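Local coordinates for protein glycoside Hydrolase (Bacteroides uniformis, PDB 5TA0) that probably cleaves agarose chains as a family 86 glycoside hydrolase, seen here with bound neoagarooctaose, at residues 353-356 against 357-360; 178-181 against 182-186; 395-398 against 399-403. One frame throughout, in Å; residues are numbered along the deposited sequence. Where two conformers were deposited one is given.

Contact 1: residues 353-356 against 357-360; sequences MLMQ and FMER
Phe357 lays its ring against the last turn that precedes it, one face resting on the carbonyl oxygen of Met353. That oxygen sits 3.2 Å from Phe357 CD2, offset toward the rim of the ring, and it also accepts the backbone N-H of the same residue, Phe357 N to Met353 O, at 2.8 Å. With CG beside the backbone N and anti to the carbonyl carbon (chi1 -58°), the ring folds back along the helix, where Met353 CB meets CE2 at 3.9 Å.

The neighbouring pair, Leu354 and Met358, shows the same i to i+4 spacing in aliphatic form. Leu354 CG is anti to the backbone N (chi1 171°), which brings CG and CD1 up to the thioether; Met358 SD lies 3.6 Å from Leu354 CG. The methyl Leu354 CD1 adds a contact with Met358 CG at 3.8 Å.

Toward the end of the helix the bonding changes. Glu359 N reaches Met355 O at 3.2 Å and weakly also Gln356 O. Arg360 NE donates to a water at the edge of the guanidinium, in its plane, and that water lies 2.8 Å from Gln356 O. The polar ends are paired beyond the turn: Gln356 with Glu301 and Gly297, Glu359 with Arg592, Arg360 with Glu301, Asp305 and Glu308. Phe357 in turn meets Tyr326 edge-to-face. This is ordinary i to i+4 packing along a helix, and here the helix is the crossover of the beta-alpha-beta unit made by strand 321-326, helix 340-358 and strand 364-369 of the barrel.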
# COMPACT_ATOMS: atom_id res chain seq x y z
N MET A 353 2.21 -7.50 2.06
CA MET A 353 2.20 -6.27 1.30
C MET A 353 3.03 -5.17 1.97
O MET A 353 3.79 -4.45 1.28
CB MET A 353 0.77 -5.81 1.11
CG MET A 353 -0.01 -6.70 0.16
SD MET A 353 -1.56 -5.91 -0.33
CE MET A 353 -2.19 -7.18 -1.43
N LEU A 354 2.92 -5.07 3.30
CA LEU A 354 3.72 -4.10 4.05
C LEU A 354 5.20 -4.27 3.78
O LEU A 354 5.89 -3.30 3.51
CB LEU A 354 3.45 -4.20 5.53
CG LEU A 354 4.38 -3.38 6.43
CD1 LEU A 354 4.40 -1.90 6.06
CD2 LEU A 354 3.95 -3.52 7.88
N MET A 355 5.69 -5.50 3.85
CA MET A 355 7.12 -5.73 3.57
C MET A 355 7.50 -5.21 2.17
O MET A 355 8.57 -4.60 1.97
CB MET A 355 7.45 -7.22 3.70
CG MET A 355 7.36 -7.74 5.12
SD MET A 355 8.69 -7.20 6.18
CE MET A 355 10.06 -8.28 5.69
N GLN A 356 6.63 -5.44 1.19
CA GLN A 356 6.90 -5.01 -0.18
C GLN A 356 6.86 -3.49 -0.30
O GLN A 356 7.72 -2.92 -0.96
CB GLN A 356 5.98 -5.71 -1.17
CG GLN A 356 6.20 -7.23 -1.12
CD GLN A 356 5.42 -8.05 -2.11
OE1 GLN A 356 4.66 -8.96 -1.73
NE2 GLN A 356 5.64 -7.79 -3.39
N PHE A 357 5.97 -2.82 0.44
CA PHE A 357 5.95 -1.34 0.42
C PHE A 357 7.20 -0.77 1.11
O PHE A 357 7.76 0.22 0.62
CB PHE A 357 4.70 -0.77 1.10
CG PHE A 357 3.40 -1.24 0.48
CD1 PHE A 357 3.22 -1.34 -0.91
CD2 PHE A 357 2.35 -1.57 1.32
CE1 PHE A 357 2.01 -1.77 -1.45
CE2 PHE A 357 1.16 -1.97 0.78
CZ PHE A 357 0.99 -2.09 -0.59
N MET A 358 7.66 -1.45 2.15
CA MET A 358 8.88 -1.01 2.87
C MET A 358 10.09 -1.05 1.94
O MET A 358 11.00 -0.21 2.08
CB MET A 358 9.09 -1.89 4.10
CG MET A 358 8.14 -1.56 5.24
SD MET A 358 7.90 -2.88 6.47
CE MET A 358 9.54 -2.97 7.17
N GLU A 359 10.12 -1.97 0.98
CA GLU A 359 11.19 -2.02 -0.01
C GLU A 359 11.22 -0.82 -0.93
O GLU A 359 12.24 -0.63 -1.58
CB GLU A 359 11.11 -3.25 -0.89
CG GLU A 359 11.32 -4.55 -0.19
CD GLU A 359 11.17 -5.73 -1.12
OE1 GLU A 359 11.71 -5.69 -2.25
OE2 GLU A 359 10.52 -6.68 -0.70
N ARG A 360 10.11 -0.07 -1.04
CA ARG A 360 10.02 1.14 -1.89
C ARG A 360 9.73 2.36 -1.13
O ARG A 360 9.06 3.28 -1.61
CB ARG A 360 8.83 1.04 -2.84
CG ARG A 360 8.91 -0.12 -3.70
CD ARG A 360 7.84 -0.06 -4.78
NE ARG A 360 7.93 -1.32 -5.44
CZ ARG A 360 8.00 -1.54 -6.74
NH1 ARG A 360 7.92 -0.55 -7.63
NH2 ARG A 360 8.10 -2.79 -7.16
O HOH W 1 8.23 -3.41 -3.63

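Contact 2: residues 178-181 against 182-186; sequences RYIK and EYFGE
Arg178 and Glu182 meet first through the backbone, Glu182 N donating to Arg178 O at 2.8 Å. Their charged ends stay apart, with Arg178 NH1 and Glu182 OE2 separated by 4.7 Å, and water 2 spans the interval: it donates to OE2 at 2.8 Å and accepts a longer bond from NH1. Glu182 has its CG anti to the carbonyl carbon (chi1 -62°), which sets CG 3.1 Å from Arg178 O, and a bend at chi2 then turns the carboxylate outward, while Arg178 NE turns to Glu174.

Tyr179 comes next. Its CG, anti to the backbone N (chi1 179°), carries the ring along the helix toward Tyr183 and Phe184. It lies alongside Tyr183, both side chains pointing the same way, and one face of the Tyr179 ring receives Tyr183 CB. The two rings are oblique, their planes 33° apart. Tyr179 CE1 also touches Phe184 CE2 at 4.0 Å. Tyr179 and Tyr183 both rest on Met87, and Tyr179 also on Ile88 and Val91 of helix 86-94.

Ile180 CG2 meets Phe184 CD2 at 4.0 Å, the two side chains crossing at a slant. The carbonyl oxygen of Ile180 lies near the plane of the Phe184 ring, at the ring edge, and accepts a weak backbone bond from Phe184 N of 3.3 Å; Lys194 NZ is a second donor to it. Lys181, at the surface, brings NZ only to 4.7 Å from Glu182 OE2.

The chemistry is thus divided. Aromatic and aliphatic carbon packs inward where helix 170-183 ends, while the carboxylate of Glu182, near two cations yet touching neither, would probably feel their fields through water and space.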
# COMPACT_ATOMS: atom_id res chain seq x y z
N ARG A 178 -13.69 24.53 -1.03
CA ARG A 178 -14.35 25.32 0.02
C ARG A 178 -14.49 24.50 1.29
O ARG A 178 -14.28 25.00 2.39
CB ARG A 178 -15.70 25.84 -0.41
CG ARG A 178 -15.66 26.96 -1.45
CD ARG A 178 -17.08 27.43 -1.72
NE ARG A 178 -17.09 28.56 -2.62
CZ ARG A 178 -16.79 29.81 -2.27
NH1 ARG A 178 -16.50 30.10 -1.02
NH2 ARG A 178 -16.77 30.75 -3.21
N TYR A 179 -14.84 23.23 1.16
CA TYR A 179 -14.96 22.37 2.34
C TYR A 179 -13.67 22.39 3.15
O TYR A 179 -13.68 22.55 4.39
CB TYR A 179 -15.28 20.92 1.90
CG TYR A 179 -15.39 19.97 3.07
CD1 TYR A 179 -14.27 19.30 3.55
CD2 TYR A 179 -16.60 19.78 3.71
CE1 TYR A 179 -14.35 18.47 4.66
CE2 TYR A 179 -16.72 18.92 4.80
CZ TYR A 179 -15.59 18.28 5.28
OH TYR A 179 -15.66 17.45 6.36
N ILE A 180 -12.56 22.16 2.48
CA ILE A 180 -11.25 22.09 3.14
C ILE A 180 -10.96 23.42 3.83
O ILE A 180 -10.59 23.46 5.01
CB ILE A 180 -10.13 21.70 2.15
CG1 ILE A 180 -10.33 20.28 1.59
CG2 ILE A 180 -8.75 21.82 2.79
CD1 ILE A 180 -9.63 20.07 0.27
N LYS A 181 -11.19 24.52 3.11
CA LYS A 181 -10.90 25.86 3.65
C LYS A 181 -11.76 26.20 4.86
O LYS A 181 -11.28 26.83 5.81
CB LYS A 181 -11.13 26.86 2.54
CG LYS A 181 -10.87 28.31 2.95
CD LYS A 181 -11.02 29.23 1.74
CE LYS A 181 -10.86 30.72 2.09
NZ LYS A 181 -12.00 31.27 2.87
N GLU A 182 -13.04 25.82 4.82
CA GLU A 182 -14.02 26.21 5.84
C GLU A 182 -13.95 25.33 7.08
O GLU A 182 -14.06 25.82 8.22
CB GLU A 182 -15.46 26.17 5.28
CG GLU A 182 -15.77 27.13 4.13
CD GLU A 182 -15.89 28.58 4.50
OE1 GLU A 182 -15.68 28.96 5.67
OE2 GLU A 182 -16.21 29.35 3.56
N TYR A 183 -13.77 24.03 6.92
CA TYR A 183 -13.82 23.13 8.06
C TYR A 183 -12.50 23.08 8.86
O TYR A 183 -12.53 23.14 10.09
CB TYR A 183 -14.19 21.70 7.59
CG TYR A 183 -14.07 20.71 8.73
CD1 TYR A 183 -14.82 20.86 9.88
CD2 TYR A 183 -13.11 19.69 8.70
CE1 TYR A 183 -14.67 20.00 10.96
CE2 TYR A 183 -12.96 18.81 9.77
CZ TYR A 183 -13.74 18.98 10.90
OH TYR A 183 -13.59 18.18 12.01
N PHE A 184 -11.36 22.95 8.20
CA PHE A 184 -10.08 22.67 8.91
C PHE A 184 -9.45 23.94 9.48
O PHE A 184 -9.59 25.02 8.91
CB PHE A 184 -9.09 21.95 7.99
CG PHE A 184 -9.56 20.58 7.55
CD1 PHE A 184 -9.43 19.47 8.39
CD2 PHE A 184 -10.16 20.41 6.31
CE1 PHE A 184 -9.86 18.22 7.96
CE2 PHE A 184 -10.62 19.18 5.90
CZ PHE A 184 -10.45 18.08 6.72
N GLY A 185 -8.74 23.77 10.58
CA GLY A 185 -7.93 24.84 11.18
C GLY A 185 -6.50 24.42 11.29
O GLY A 185 -5.95 23.81 10.38
N GLU A 186 -5.88 24.73 12.44
CA GLU A 186 -4.47 24.51 12.68
C GLU A 186 -4.22 23.68 13.94
O GLU A 186 -3.09 23.65 14.46
CB GLU A 186 -3.74 25.87 12.80
CG GLU A 186 -3.79 26.74 11.55
CD GLU A 186 -5.12 27.44 11.33
OE1 GLU A 186 -5.75 27.94 12.29
OE2 GLU A 186 -5.56 27.48 10.15
O HOH W 2 -17.90 28.51 1.47

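Contact 3: residues 395-398 against 399-403; sequences ENEP and ESFTG
Thr402 OG1 is gripped by two polar groups within the loop that joins strands 392-394 and 405-407, a loop built round a cis-proline (type VIa) turn at residues 396-399. Asn396 ND2 donates to it at 2.8 Å, the hydroxyl lying close to the amide plane, and Ser400 OG is hydrogen-bonded to it at the same 2.8 Å. The Asn396 chain crosses over Thr402, and the backbone seconds the link, Asn396 N donating to Thr402 O at 3.1 Å.

The turn is closed further by Ser400 N, which donates almost straight (172°) to Asn396 O from well above that carbonyl's plane. It encloses the cis peptide bond before Pro398, whose ring lies side by side with the bent chain of Glu399. Phe401, at the centre of an inverse gamma turn, has CG anti to its backbone N (chi1 -170°), and this sets its ring beside Glu397, with the carboxylate and ring planes 59° apart. Glu397 is held by Arg390 and by Arg394 N, and Phe401 also stacks on Tyr379 and receives Arg394 in a cation-pi contact.

Where the loop returns, Glu395 carries its CG between the backbone N and carbonyl carbon, over the bare CA of Gly403 at 3.6 Å, and its OE1 accepts from Glu404 N. Glu397 OE1 meets the edge of the Phe401 ring, 3.4 Å from CD1.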
# COMPACT_ATOMS: atom_id res chain seq x y z
N GLU A 395 -18.46 -8.63 22.00
CA GLU A 395 -18.00 -9.83 22.70
C GLU A 395 -18.78 -11.09 22.34
O GLU A 395 -18.21 -12.17 22.37
CB GLU A 395 -17.93 -9.64 24.21
CG GLU A 395 -19.23 -9.33 24.92
CD GLU A 395 -19.03 -8.84 26.36
OE1 GLU A 395 -19.79 -7.94 26.79
OE2 GLU A 395 -18.09 -9.34 27.04
N ASN A 396 -20.05 -10.97 21.96
CA ASN A 396 -20.82 -12.18 21.65
C ASN A 396 -20.81 -12.56 20.17
O ASN A 396 -21.46 -13.53 19.78
CB ASN A 396 -22.24 -12.03 22.16
CG ASN A 396 -22.30 -11.91 23.68
OD1 ASN A 396 -21.53 -12.54 24.40
ND2 ASN A 396 -23.18 -11.05 24.16
N GLU A 397 -20.11 -11.80 19.32
CA GLU A 397 -19.93 -12.22 17.94
C GLU A 397 -19.05 -13.48 17.93
O GLU A 397 -18.14 -13.58 18.74
CB GLU A 397 -19.24 -11.12 17.09
CG GLU A 397 -20.08 -9.87 16.86
CD GLU A 397 -19.41 -8.88 15.94
OE1 GLU A 397 -19.22 -7.73 16.39
OE2 GLU A 397 -19.09 -9.23 14.81
N PRO A 398 -19.31 -14.44 17.04
CA PRO A 398 -20.25 -14.36 15.91
C PRO A 398 -21.72 -14.74 16.16
O PRO A 398 -22.54 -14.57 15.26
CB PRO A 398 -19.67 -15.37 14.93
CG PRO A 398 -19.07 -16.39 15.82
CD PRO A 398 -18.46 -15.64 16.95
N GLU A 399 -22.03 -15.24 17.34
CA GLU A 399 -23.39 -15.74 17.59
C GLU A 399 -24.42 -14.62 17.55
O GLU A 399 -25.47 -14.76 16.94
CB GLU A 399 -23.45 -16.50 18.90
CG GLU A 399 -22.80 -17.87 18.80
CD GLU A 399 -21.28 -17.84 18.85
OE1 GLU A 399 -20.68 -16.85 19.36
OE2 GLU A 399 -20.68 -18.82 18.36
N SER A 400 -24.07 -13.47 18.13
CA SER A 400 -24.94 -12.31 18.07
C SER A 400 -24.12 -11.03 18.15
O SER A 400 -23.02 -11.00 18.73
CB SER A 400 -25.98 -12.31 19.18
OG SER A 400 -25.40 -12.23 20.45
N PHE A 401 -24.70 -9.98 17.59
CA PHE A 401 -24.09 -8.66 17.60
C PHE A 401 -24.50 -7.97 18.91
O PHE A 401 -25.26 -7.00 18.92
CB PHE A 401 -24.51 -7.91 16.34
CG PHE A 401 -23.76 -6.62 16.10
CD1 PHE A 401 -22.41 -6.63 15.77
CD2 PHE A 401 -24.43 -5.40 16.16
CE1 PHE A 401 -21.75 -5.43 15.51
CE2 PHE A 401 -23.77 -4.21 15.91
CZ PHE A 401 -22.43 -4.23 15.59
N THR A 402 -23.99 -8.48 20.02
CA THR A 402 -24.35 -7.98 21.36
C THR A 402 -23.14 -8.04 22.25
O THR A 402 -22.18 -8.77 21.97
CB THR A 402 -25.50 -8.80 22.01
OG1 THR A 402 -25.06 -10.15 22.23
CG2 THR A 402 -26.79 -8.74 21.16
N GLY A 403 -23.20 -7.28 23.34
CA GLY A 403 -22.11 -7.22 24.29
C GLY A 403 -21.19 -6.05 23.96
O GLY A 403 -21.32 -5.43 22.90

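Overall arrangement
Reading from the N terminus, the chain makes contact 2 first, where helix 170-183 ends beside helices 86-94 and 107-123 and the chain turns toward strand 197-199. Contact 1 follows at the end of helix 340-358, just before strand 364-369, the last strand of the parallel barrel sheet; it faces helix 298-315 and also strand 434-441 of the beta-sandwich part. Contact 3 comes last and is the one that closes a loop, between strands 392-394 and 405-407 at the surface. The three run in series, neither nested nor crossed, and none touches another: their centres lie about 33 to 39 Å apart.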